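Local coordinates for Rbstp0775 protein (Geobacillus stearothermophilus, PDB 1RZ3), which is of unknown function but probably acts as an ATP-dependent kinase of the uridine kinase and phosphoribulokinase family, at residues C54-D59 against I128-V133; D60-R65 against Y108-D113; E74-Y79 against Y176-D181; D145-L150 against R192-F197. All blocks are in the same frame, centred on the assembly; numbering follows the deposited sequence.

Overall arrangement
Four contacts join parts of a P-loop-type fold. Following the chain, strand 53-57 opens contact 1, and the loop after it, 60-65, opens contact 2; helix 75-82 then opens contact 3. Contact 2 closes first, on hairpin strand 102-109, so its loop lies wholly within that of contact 1, which closes on strand 127-132. Contact 3 closes only on helix 169-187, so it crosses contacts 1 and 2. Contact 4 opens at 145-150, after contact 1 has closed, and crosses contact 3, ending at edge strand 195-197. Contacts 1 and 4 belong to the same parallel sheet; contact 2 ties the hairpin to the loop leaving strand 53-57, and contact 3 ties helix 75-82 to helix 169-187.

Contact 1 (C54-D59 against I128-V133); sequences CVFHMD and IMIEGV
Cys54 to His57 and Ile128 to Glu131 pair in parallel register in the five-stranded sheet of a P-loop-type fold, strand 53-57 forming one edge. Their axes come within 4.7 Å, and four backbone hydrogen bonds join the two segments, among them the nearly straight Met129 N to Cys54 O (2.7 Å).

On the face bearing Cys54, Phe56, Ile128 and Ile130, the two branches of Ile128 divide between neighbours: CD1 reaches Cys54 CB at 3.6 Å, while CG2 butts against the edge of the Phe56 ring at CD2 (3.9 Å). Ile130 sits between Phe56 CB and the selenium of selenomethionine Met58, with CG1 toward the first and CG2 3.7 Å from Met58 SE. Leu89, Leu93 and Phe94 of helix 86-94 cover this side.

The opposite face carries a polar pair. Glu131 CG sits between its own backbone N and carbonyl carbon (chi1 64°), and a further bend at chi2 helps bring the carboxylate to His57. The two flat groups are turned 71° apart. OE2 also accepts from Thr36 OG1, in the apparent Walker A motif, and from a water held by Asp59 N. His57 ND1 donates in its ring plane to the anti lone pair of Glu131 OE2, at 2.6 Å.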
# COMPACT_ATOMS: atom_id res chain seq x y z
N CYS A 54 0.85 -9.49 -9.26
CA CYS A 54 -0.38 -9.57 -8.47
C CYS A 54 -0.42 -8.25 -7.69
O CYS A 54 0.57 -7.85 -7.09
CB CYS A 54 -0.30 -10.76 -7.50
SG CYS A 54 -1.75 -10.97 -6.43
N VAL A 55 -1.56 -7.56 -7.71
CA VAL A 55 -1.68 -6.27 -7.05
C VAL A 55 -2.68 -6.23 -5.89
O VAL A 55 -3.77 -6.77 -5.99
CB VAL A 55 -2.09 -5.17 -8.06
CG1 VAL A 55 -2.07 -3.80 -7.39
CG2 VAL A 55 -1.17 -5.19 -9.28
N PHE A 56 -2.29 -5.57 -4.80
CA PHE A 56 -3.14 -5.40 -3.62
C PHE A 56 -3.28 -3.90 -3.39
O PHE A 56 -2.33 -3.15 -3.61
CB PHE A 56 -2.51 -6.05 -2.38
CG PHE A 56 -2.58 -7.55 -2.37
CD1 PHE A 56 -3.73 -8.19 -1.93
CD2 PHE A 56 -1.52 -8.31 -2.82
CE1 PHE A 56 -3.81 -9.59 -1.93
CE2 PHE A 56 -1.59 -9.71 -2.83
CZ PHE A 56 -2.74 -10.34 -2.38
N HIS A 57 -4.46 -3.48 -2.94
CA HIS A 57 -4.73 -2.07 -2.67
C HIS A 57 -5.16 -2.01 -1.21
O HIS A 57 -6.23 -2.50 -0.86
CB HIS A 57 -5.85 -1.57 -3.58
CG HIS A 57 -5.55 -1.71 -5.04
ND1 HIS A 57 -4.80 -0.78 -5.73
CD2 HIS A 57 -5.89 -2.66 -5.94
CE1 HIS A 57 -4.69 -1.16 -6.99
NE2 HIS A 57 -5.34 -2.30 -7.15
N MSE A 58 -4.35 -1.40 -0.35
CA MSE A 58 -4.67 -1.37 1.07
C MSE A 58 -5.99 -0.74 1.47
O MSE A 58 -6.53 -1.08 2.53
CB MSE A 58 -3.53 -0.72 1.86
CG MSE A 58 -2.21 -1.48 1.77
SE MSE A 58 -2.35 -3.39 2.06
CE MSE A 58 -2.90 -3.37 3.91
N ASP A 59 -6.54 0.16 0.66
CA ASP A 59 -7.83 0.75 1.01
C ASP A 59 -8.94 -0.30 0.94
O ASP A 59 -10.03 -0.08 1.46
CB ASP A 59 -8.17 1.92 0.08
CG ASP A 59 -7.30 3.13 0.33
OD1 ASP A 59 -7.02 3.43 1.51
OD2 ASP A 59 -6.89 3.79 -0.66
N ILE A 128 4.77 -9.13 -6.47
CA ILE A 128 3.54 -8.79 -5.76
C ILE A 128 3.66 -7.30 -5.51
O ILE A 128 4.66 -6.84 -4.96
CB ILE A 128 3.45 -9.51 -4.39
CG1 ILE A 128 3.56 -11.03 -4.58
CG2 ILE A 128 2.14 -9.12 -3.70
CD1 ILE A 128 2.55 -11.60 -5.53
N MSE A 129 2.66 -6.54 -5.93
CA MSE A 129 2.70 -5.10 -5.73
C MSE A 129 1.60 -4.65 -4.78
O MSE A 129 0.43 -4.97 -4.97
CB MSE A 129 2.56 -4.37 -7.06
CG MSE A 129 2.79 -2.88 -6.94
SE MSE A 129 2.58 -2.01 -8.63
CE MSE A 129 4.21 -2.60 -9.48
N ILE A 130 2.00 -3.90 -3.76
CA ILE A 130 1.08 -3.40 -2.75
C ILE A 130 1.16 -1.88 -2.69
O ILE A 130 2.24 -1.32 -2.56
CB ILE A 130 1.43 -3.99 -1.36
CG1 ILE A 130 1.43 -5.52 -1.44
CG2 ILE A 130 0.46 -3.48 -0.31
CD1 ILE A 130 1.89 -6.21 -0.18
N GLU A 131 0.01 -1.22 -2.81
CA GLU A 131 -0.02 0.24 -2.74
C GLU A 131 -0.98 0.68 -1.64
O GLU A 131 -2.03 0.06 -1.45
CB GLU A 131 -0.45 0.84 -4.09
CG GLU A 131 -1.87 0.50 -4.54
CD GLU A 131 -2.92 1.50 -4.07
OE1 GLU A 131 -2.56 2.45 -3.33
OE2 GLU A 131 -4.10 1.33 -4.43
N GLY A 132 -0.61 1.73 -0.93
CA GLY A 132 -1.47 2.23 0.14
C GLY A 132 -0.77 3.25 1.00
O GLY A 132 0.40 3.55 0.80
N VAL A 133 -1.49 3.81 1.96
CA VAL A 133 -0.90 4.79 2.86
C VAL A 133 -0.30 4.08 4.07
O VAL A 133 -0.76 2.99 4.44
CB VAL A 133 -1.96 5.82 3.34
CG1 VAL A 133 -3.07 5.11 4.09
CG2 VAL A 133 -1.31 6.87 4.21
O HOH W 1 -5.31 1.68 -1.63

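Contact 2 (D60-R65 against Y108-D113)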
# COMPACT_ATOMS: atom_id res chain seq x y z
N ASP A 60 -8.66 -1.43 0.29
CA ASP A 60 -9.63 -2.52 0.20
C ASP A 60 -9.70 -3.26 1.53
O ASP A 60 -10.68 -3.95 1.82
CB ASP A 60 -9.22 -3.57 -0.84
CG ASP A 60 -9.36 -3.10 -2.28
OD1 ASP A 60 -10.24 -2.27 -2.56
OD2 ASP A 60 -8.60 -3.60 -3.13
N HIS A 61 -8.66 -3.11 2.35
CA HIS A 61 -8.61 -3.88 3.58
C HIS A 61 -8.72 -3.15 4.91
O HIS A 61 -8.05 -3.50 5.88
CB HIS A 61 -7.34 -4.73 3.55
CG HIS A 61 -7.16 -5.48 2.27
ND1 HIS A 61 -8.03 -6.46 1.85
CD2 HIS A 61 -6.25 -5.33 1.27
CE1 HIS A 61 -7.66 -6.89 0.65
NE2 HIS A 61 -6.59 -6.22 0.28
N ILE A 62 -9.58 -2.14 4.94
CA ILE A 62 -9.80 -1.38 6.16
C ILE A 62 -11.01 -1.95 6.90
O ILE A 62 -11.78 -2.75 6.35
CB ILE A 62 -10.06 0.11 5.85
CG1 ILE A 62 -11.28 0.25 4.93
CG2 ILE A 62 -8.82 0.71 5.19
CD1 ILE A 62 -11.70 1.68 4.70
N VAL A 63 -11.17 -1.53 8.16
CA VAL A 63 -12.28 -1.98 8.99
C VAL A 63 -13.55 -1.17 8.73
O VAL A 63 -13.51 -0.15 8.06
CB VAL A 63 -11.92 -1.89 10.48
CG1 VAL A 63 -10.70 -2.75 10.77
CG2 VAL A 63 -11.65 -0.43 10.86
N GLU A 64 -14.66 -1.64 9.29
CA GLU A 64 -15.96 -0.97 9.14
C GLU A 64 -15.94 0.41 9.79
O GLU A 64 -15.14 0.67 10.69
CB GLU A 64 -17.05 -1.83 9.78
CG GLU A 64 -16.76 -2.13 11.24
CD GLU A 64 -17.68 -3.19 11.82
OE1 GLU A 64 -18.90 -2.95 11.89
OE2 GLU A 64 -17.17 -4.27 12.21
N ARG A 65 -16.84 1.29 9.35
CA ARG A 65 -16.93 2.65 9.88
C ARG A 65 -17.01 2.66 11.41
O ARG A 65 -16.32 3.43 12.07
CB ARG A 65 -18.16 3.37 9.32
CG ARG A 65 -18.12 3.61 7.82
CD ARG A 65 -19.44 4.19 7.32
NE ARG A 65 -19.48 4.28 5.87
CZ ARG A 65 -20.56 4.60 5.16
NH1 ARG A 65 -21.71 4.86 5.77
NH2 ARG A 65 -20.50 4.66 3.84
N TYR A 108 -13.32 -4.63 1.70
CA TYR A 108 -14.25 -3.60 2.13
C TYR A 108 -14.97 -2.85 1.01
O TYR A 108 -14.34 -2.37 0.06
CB TYR A 108 -13.52 -2.58 3.01
CG TYR A 108 -14.43 -1.55 3.63
CD1 TYR A 108 -15.38 -1.92 4.58
CD2 TYR A 108 -14.32 -0.20 3.29
CE1 TYR A 108 -16.21 -0.97 5.18
CE2 TYR A 108 -15.14 0.76 3.89
CZ TYR A 108 -16.08 0.36 4.83
OH TYR A 108 -16.89 1.30 5.43
N ASP A 109 -16.28 -2.74 1.15
CA ASP A 109 -17.11 -2.02 0.19
C ASP A 109 -17.44 -0.70 0.88
O ASP A 109 -18.25 -0.66 1.81
CB ASP A 109 -18.40 -2.78 -0.11
CG ASP A 109 -19.18 -2.18 -1.26
OD1 ASP A 109 -19.46 -0.96 -1.22
OD2 ASP A 109 -19.51 -2.92 -2.21
N HIS A 110 -16.81 0.37 0.42
CA HIS A 110 -16.99 1.71 0.98
C HIS A 110 -18.43 2.22 0.95
O HIS A 110 -18.87 2.90 1.87
CB HIS A 110 -16.07 2.69 0.25
CG HIS A 110 -14.62 2.30 0.28
ND1 HIS A 110 -13.85 2.39 1.42
CD2 HIS A 110 -13.81 1.78 -0.67
CE1 HIS A 110 -12.63 1.94 1.17
NE2 HIS A 110 -12.58 1.57 -0.10
N GLU A 111 -19.15 1.89 -0.12
CA GLU A 111 -20.54 2.34 -0.26
C GLU A 111 -21.49 1.68 0.73
O GLU A 111 -22.28 2.37 1.38
CB GLU A 111 -21.03 2.06 -1.68
CG GLU A 111 -20.24 2.77 -2.77
CD GLU A 111 -20.75 2.46 -4.16
OE1 GLU A 111 -20.75 1.27 -4.55
OE2 GLU A 111 -21.16 3.41 -4.88
N THR A 112 -21.42 0.36 0.86
CA THR A 112 -22.30 -0.37 1.76
C THR A 112 -21.72 -0.59 3.15
O THR A 112 -22.39 -1.15 4.02
CB THR A 112 -22.64 -1.75 1.18
OG1 THR A 112 -21.45 -2.53 1.05
CG2 THR A 112 -23.29 -1.61 -0.19
N ASP A 113 -20.49 -0.15 3.37
CA ASP A 113 -19.82 -0.32 4.66
C ASP A 113 -19.91 -1.77 5.13
O ASP A 113 -20.24 -2.05 6.28
CB ASP A 113 -20.44 0.63 5.70
CG ASP A 113 -19.79 0.50 7.07
OD1 ASP A 113 -18.54 0.45 7.15
OD2 ASP A 113 -20.53 0.45 8.08
O HOH W 2 -12.75 -3.68 -1.87
O HOH W 3 -10.46 0.35 -2.44
O HOH W 4 -17.47 4.37 4.20
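Tyr108 begins the contact with its backbone: N donates to Asp60 O at 2.7 Å, while a water joins Tyr108 O to Asp60 OD1. Its CG stands anti to the backbone N (chi1 -174°), which starts the ring on its way between the two segments. Ile62 CG1 lies 3.5 Å from Tyr108 CD2, and Val63 O sits above one face near the rim. The ring ends in a hydroxyl that donates to Asp113 OD1 at 2.5 Å and also hydrogen-bonds Arg68. A phenylalanine here would probably keep the packing on Ile62 but leave Asp113 OD1 without one of its two donors and Arg68 without this partner.

At Asp109, OD1 accepts from Thr112 N three residues on, an Asx motif at the start of the hairpin turn. His110 brings ring atom CE1 to Ile62 CD1 at 3.7 Å, and its carbonyl O receives Arg65 NH2 at 3.1 Å, the oxygen tilted 27° from the guanidinium plane.

Asp113 closes the segment. Its OD1 accepts Arg65 N on the syn side at 2.9 Å, nearly straight, and Tyr108 OH on the anti side. The guanidinium passes over Asp113 CB, its plane 12° from that of the carboxylate; OD1 lies well out of the guanidinium plane with no N-H pointing at it, so the opposite charges probably attract only at longer range. The arrangement joins the tight turn of the antiparallel hairpin 102-121 to the loop following strand 53-57.

Contact 3 (E74-Y79 against Y176-D181)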
# COMPACT_ATOMS: atom_id res chain seq x y z
N GLU A 74 -9.03 10.76 18.92
CA GLU A 74 -8.84 11.83 17.96
C GLU A 74 -8.82 11.16 16.59
O GLU A 74 -8.39 10.01 16.47
CB GLU A 74 -7.52 12.56 18.22
CG GLU A 74 -7.55 13.43 19.47
CD GLU A 74 -6.25 14.18 19.68
OE1 GLU A 74 -5.77 14.82 18.73
OE2 GLU A 74 -5.71 14.14 20.81
N GLU A 75 -9.27 11.87 15.57
CA GLU A 75 -9.32 11.30 14.23
C GLU A 75 -7.99 10.85 13.64
O GLU A 75 -7.96 9.88 12.88
CB GLU A 75 -10.03 12.27 13.28
CG GLU A 75 -11.50 12.48 13.64
CD GLU A 75 -12.35 12.84 12.43
OE1 GLU A 75 -12.31 12.09 11.43
OE2 GLU A 75 -13.07 13.85 12.49
N TRP A 76 -6.89 11.52 13.99
CA TRP A 76 -5.60 11.11 13.45
C TRP A 76 -5.27 9.70 13.93
O TRP A 76 -4.72 8.88 13.19
CB TRP A 76 -4.48 12.06 13.89
CG TRP A 76 -4.03 11.88 15.32
CD1 TRP A 76 -4.50 12.54 16.42
CD2 TRP A 76 -3.04 10.95 15.79
NE1 TRP A 76 -3.86 12.08 17.55
CE2 TRP A 76 -2.96 11.11 17.19
CE3 TRP A 76 -2.22 10.00 15.17
CZ2 TRP A 76 -2.09 10.35 17.99
CZ3 TRP A 76 -1.34 9.25 15.96
CH2 TRP A 76 -1.29 9.43 17.35
N PHE A 77 -5.63 9.43 15.18
CA PHE A 77 -5.38 8.13 15.80
C PHE A 77 -6.25 7.05 15.17
O PHE A 77 -5.81 5.92 14.99
CB PHE A 77 -5.66 8.22 17.30
CG PHE A 77 -5.25 7.00 18.07
CD1 PHE A 77 -3.99 6.91 18.64
CD2 PHE A 77 -6.14 5.94 18.22
CE1 PHE A 77 -3.61 5.78 19.36
CE2 PHE A 77 -5.76 4.79 18.93
CZ PHE A 77 -4.49 4.72 19.50
N GLU A 78 -7.50 7.40 14.86
CA GLU A 78 -8.43 6.45 14.25
C GLU A 78 -7.92 6.06 12.87
O GLU A 78 -7.93 4.89 12.49
CB GLU A 78 -9.82 7.09 14.09
CG GLU A 78 -10.45 7.60 15.38
CD GLU A 78 -11.88 8.06 15.19
OE1 GLU A 78 -12.15 8.79 14.21
OE2 GLU A 78 -12.74 7.71 16.02
N TYR A 79 -7.47 7.06 12.12
CA TYR A 79 -6.97 6.86 10.77
C TYR A 79 -5.66 6.08 10.73
O TYR A 79 -5.51 5.15 9.93
CB TYR A 79 -6.81 8.23 10.10
CG TYR A 79 -6.29 8.20 8.67
CD1 TYR A 79 -6.74 7.24 7.76
CD2 TYR A 79 -5.41 9.18 8.21
CE1 TYR A 79 -6.31 7.26 6.42
CE2 TYR A 79 -4.98 9.21 6.89
CZ TYR A 79 -5.43 8.25 6.00
OH TYR A 79 -5.02 8.30 4.69
N TYR A 176 -6.64 13.55 8.40
CA TYR A 176 -5.56 13.32 7.44
C TYR A 176 -4.22 14.00 7.70
O TYR A 176 -3.20 13.32 7.82
CB TYR A 176 -6.07 13.68 6.04
CG TYR A 176 -7.20 12.78 5.62
CD1 TYR A 176 -6.95 11.49 5.15
CD2 TYR A 176 -8.53 13.18 5.77
CE1 TYR A 176 -7.99 10.62 4.85
CE2 TYR A 176 -9.58 12.31 5.47
CZ TYR A 176 -9.30 11.03 5.01
OH TYR A 176 -10.32 10.16 4.72
N TRP A 177 -4.22 15.32 7.80
CA TRP A 177 -2.98 16.05 8.03
C TRP A 177 -2.22 15.60 9.28
O TRP A 177 -1.01 15.37 9.21
CB TRP A 177 -3.28 17.56 8.09
CG TRP A 177 -2.11 18.40 8.51
CD1 TRP A 177 -1.71 18.67 9.79
CD2 TRP A 177 -1.17 19.06 7.66
NE1 TRP A 177 -0.58 19.46 9.78
CE2 TRP A 177 -0.23 19.71 8.49
CE3 TRP A 177 -1.02 19.16 6.26
CZ2 TRP A 177 0.84 20.46 7.97
CZ3 TRP A 177 0.04 19.90 5.75
CH2 TRP A 177 0.96 20.54 6.61
N LYS A 178 -2.91 15.46 10.41
CA LYS A 178 -2.24 15.05 11.64
C LYS A 178 -1.70 13.61 11.58
O LYS A 178 -0.62 13.33 12.09
CB LYS A 178 -3.17 15.23 12.84
CG LYS A 178 -3.41 16.70 13.18
CD LYS A 178 -4.52 16.89 14.23
CE LYS A 178 -4.16 16.26 15.57
NZ LYS A 178 -5.28 16.45 16.55
N ALA A 179 -2.45 12.71 10.96
CA ALA A 179 -2.01 11.32 10.84
C ALA A 179 -0.77 11.28 9.95
O ALA A 179 0.20 10.59 10.26
CB ALA A 179 -3.11 10.47 10.23
N GLU A 180 -0.81 12.02 8.85
CA GLU A 180 0.31 12.08 7.92
C GLU A 180 1.55 12.66 8.61
O GLU A 180 2.66 12.14 8.45
CB GLU A 180 -0.07 12.92 6.70
CG GLU A 180 -1.21 12.31 5.91
CD GLU A 180 -1.69 13.19 4.78
OE1 GLU A 180 -1.21 14.35 4.67
OE2 GLU A 180 -2.54 12.73 4.00
N ASP A 181 1.37 13.72 9.39
CA ASP A 181 2.50 14.31 10.10
C ASP A 181 3.07 13.30 11.09
O ASP A 181 4.28 13.21 11.27
CB ASP A 181 2.08 15.58 10.85
CG ASP A 181 1.75 16.73 9.92
OD1 ASP A 181 2.07 16.64 8.72
OD2 ASP A 181 1.16 17.72 10.40
O HOH W 5 -3.01 10.11 3.65
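This is a helix-helix packing contact in a P-loop-type fold, in which Trp76 and Tyr79 of helix 75-82 lie against Tyr176, Lys178 and Ala179 of the long helix 169-187; the centre of the contact is about 17 Å from the centre of the chain. The axes of segments 75-79 and 176-181 approach to 7.9 Å and cross at -63°, and the closest backbone pair is Trp76 and Ala179. That small residue permits the approach: Ala179 CB touches Tyr79 CD2 at 3.3 Å, and Trp76 CB lies 4.2 Å from Ala179 CB.

Toward the start of helix 75-82, Trp76 CB also meets Lys178 CB at 3.6 Å. The lysine chain bends at chi3 (63°), and its CE comes close to indole atom CD1. Trp76 meets Tyr182, further along the long helix.

At the other end the two tyrosines form a T-shaped pair. The edge of Tyr176 points at the face of Tyr79, with centroids 4.8 Å apart and planes at 65°; Tyr176 CE1 stands above that face, toward the rim. Phe134 makes another edge-to-face pair with Tyr79, whose OH shares a water with Glu180 OE2. An alanine in place of Tyr79 would probably open a gap beside Ala179, leaving the edge of Tyr176 without its aromatic face and the water without one of its anchors.

Beyond the apolar core, salt bridges of Glu75 and Glu78 to Arg175 add to the joining of the helices. At the N-cap position of helix 75-82, Glu74 OE1 takes Lys178 NZ nearly in line with its C-O bond, in a salt bridge of 2.8 Å.

Contact 4 (D145-L150 against R192-F197); sequences DFVVYL and RADVVF
Edge strand 195-197 of the parallel sheet pairs here with strand 146-150, and Asp194 makes the first link. Its OD2 accepts Val147 N at 2.7 Å through the anti lone pair, a side chain standing in for a backbone acceptor just before the strand pairing begins. Val147 O in turn takes two donors, Asp194 N at 2.9 Å and Val195 N at 3.3 Å. The Phe146 ring, its plane 12° from that of the carboxylate, brings CD1 to Asp194 CB and CZ to Val195 CG2.

From there the register is regular: Val148, Tyr149 and Leu150 face Val195, Val196 and Phe197, with Tyr149 N bonded to Val195 O and Phe197 N to Tyr149 O. This is the last strand in the 2-3-1-4-5 order of the P-loop-type sheet, and strand 23-29 flanks 146-150 on its other side.

On the face bearing Val148, Val195, Leu150 and Phe197, Phe197 lies side by side with both Val148 and Leu150, pointing the same way as each. Helix 3-15 covers it through Leu3, Arg6 and Leu10. Tyr149 and Val196 belong to the other face, where Ala193 CB packs on Tyr149 CB at 3.5 Å. Leu150 CD1 meets Phe197 CD2 at 3.3 Å and Phe197 CB at 3.4 Å.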
# COMPACT_ATOMS: atom_id res chain seq x y z
N ASP A 145 10.52 -5.93 -0.46
CA ASP A 145 11.87 -6.01 -1.01
C ASP A 145 12.25 -4.66 -1.59
O ASP A 145 13.43 -4.32 -1.68
CB ASP A 145 11.94 -7.05 -2.14
CG ASP A 145 11.79 -8.45 -1.64
OD1 ASP A 145 12.64 -8.89 -0.84
OD2 ASP A 145 10.81 -9.12 -2.04
N PHE A 146 11.24 -3.90 -1.98
CA PHE A 146 11.48 -2.61 -2.61
C PHE A 146 10.29 -1.71 -2.35
O PHE A 146 9.14 -2.12 -2.54
CB PHE A 146 11.65 -2.84 -4.11
CG PHE A 146 11.84 -1.58 -4.91
CD1 PHE A 146 13.08 -0.95 -4.96
CD2 PHE A 146 10.79 -1.04 -5.65
CE1 PHE A 146 13.28 0.19 -5.73
CE2 PHE A 146 10.98 0.10 -6.43
CZ PHE A 146 12.23 0.72 -6.47
N VAL A 147 10.55 -0.48 -1.90
CA VAL A 147 9.47 0.45 -1.63
C VAL A 147 9.73 1.78 -2.32
O VAL A 147 10.83 2.34 -2.23
CB VAL A 147 9.30 0.73 -0.11
CG1 VAL A 147 8.23 1.80 0.10
CG2 VAL A 147 8.91 -0.55 0.62
N VAL A 148 8.71 2.27 -3.02
CA VAL A 148 8.78 3.56 -3.69
C VAL A 148 7.88 4.48 -2.88
O VAL A 148 6.75 4.11 -2.58
CB VAL A 148 8.19 3.51 -5.12
CG1 VAL A 148 8.34 4.89 -5.78
CG2 VAL A 148 8.86 2.45 -5.94
N TYR A 149 8.38 5.65 -2.51
CA TYR A 149 7.53 6.58 -1.77
C TYR A 149 7.14 7.65 -2.78
O TYR A 149 8.00 8.27 -3.40
CB TYR A 149 8.27 7.23 -0.60
CG TYR A 149 7.39 8.20 0.16
CD1 TYR A 149 6.55 7.76 1.18
CD2 TYR A 149 7.37 9.56 -0.17
CE1 TYR A 149 5.70 8.65 1.85
CE2 TYR A 149 6.52 10.45 0.49
CZ TYR A 149 5.70 9.99 1.50
OH TYR A 149 4.87 10.87 2.17
N LEU A 150 5.84 7.86 -2.94
CA LEU A 150 5.31 8.84 -3.87
C LEU A 150 5.20 10.17 -3.15
O LEU A 150 4.26 10.38 -2.39
CB LEU A 150 3.93 8.40 -4.36
CG LEU A 150 3.60 8.65 -5.83
CD1 LEU A 150 4.64 7.94 -6.69
CD2 LEU A 150 2.20 8.13 -6.15
N ARG A 192 13.29 6.21 4.55
CA ARG A 192 13.28 4.75 4.48
C ARG A 192 13.10 4.18 3.08
O ARG A 192 13.58 3.08 2.79
CB ARG A 192 12.18 4.19 5.38
CG ARG A 192 12.49 4.26 6.87
CD ARG A 192 11.34 3.67 7.67
NE ARG A 192 11.60 3.76 9.10
CZ ARG A 192 12.42 2.96 9.77
NH1 ARG A 192 13.06 1.99 9.13
NH2 ARG A 192 12.61 3.14 11.08
N ALA A 193 12.41 4.92 2.21
CA ALA A 193 12.13 4.44 0.86
C ALA A 193 13.36 4.10 0.04
O ALA A 193 14.41 4.73 0.15
CB ALA A 193 11.27 5.48 0.11
N ASP A 194 13.23 3.08 -0.81
CA ASP A 194 14.34 2.68 -1.67
C ASP A 194 14.46 3.70 -2.80
O ASP A 194 15.56 4.03 -3.24
CB ASP A 194 14.09 1.27 -2.20
CG ASP A 194 14.07 0.25 -1.08
OD1 ASP A 194 15.13 0.10 -0.43
OD2 ASP A 194 13.01 -0.36 -0.82
N VAL A 195 13.31 4.21 -3.23
CA VAL A 195 13.26 5.22 -4.28
C VAL A 195 12.14 6.20 -3.93
O VAL A 195 11.09 5.80 -3.41
CB VAL A 195 12.95 4.61 -5.67
CG1 VAL A 195 12.60 5.72 -6.67
CG2 VAL A 195 14.17 3.84 -6.18
N VAL A 196 12.37 7.48 -4.20
CA VAL A 196 11.37 8.50 -3.94
C VAL A 196 10.95 9.05 -5.30
O VAL A 196 11.76 9.64 -6.02
CB VAL A 196 11.92 9.65 -3.08
CG1 VAL A 196 10.87 10.76 -2.95
CG2 VAL A 196 12.31 9.12 -1.71
N PHE A 197 9.68 8.84 -5.63
CA PHE A 197 9.11 9.30 -6.89
C PHE A 197 8.57 10.69 -6.58
O PHE A 197 7.53 10.83 -5.94
CB PHE A 197 7.96 8.37 -7.30
CG PHE A 197 7.61 8.41 -8.76
CD1 PHE A 197 8.45 7.82 -9.71
CD2 PHE A 197 6.44 9.02 -9.20
CE1 PHE A 197 8.12 7.83 -11.07
CE2 PHE A 197 6.10 9.04 -10.56
CZ PHE A 197 6.94 8.44 -11.49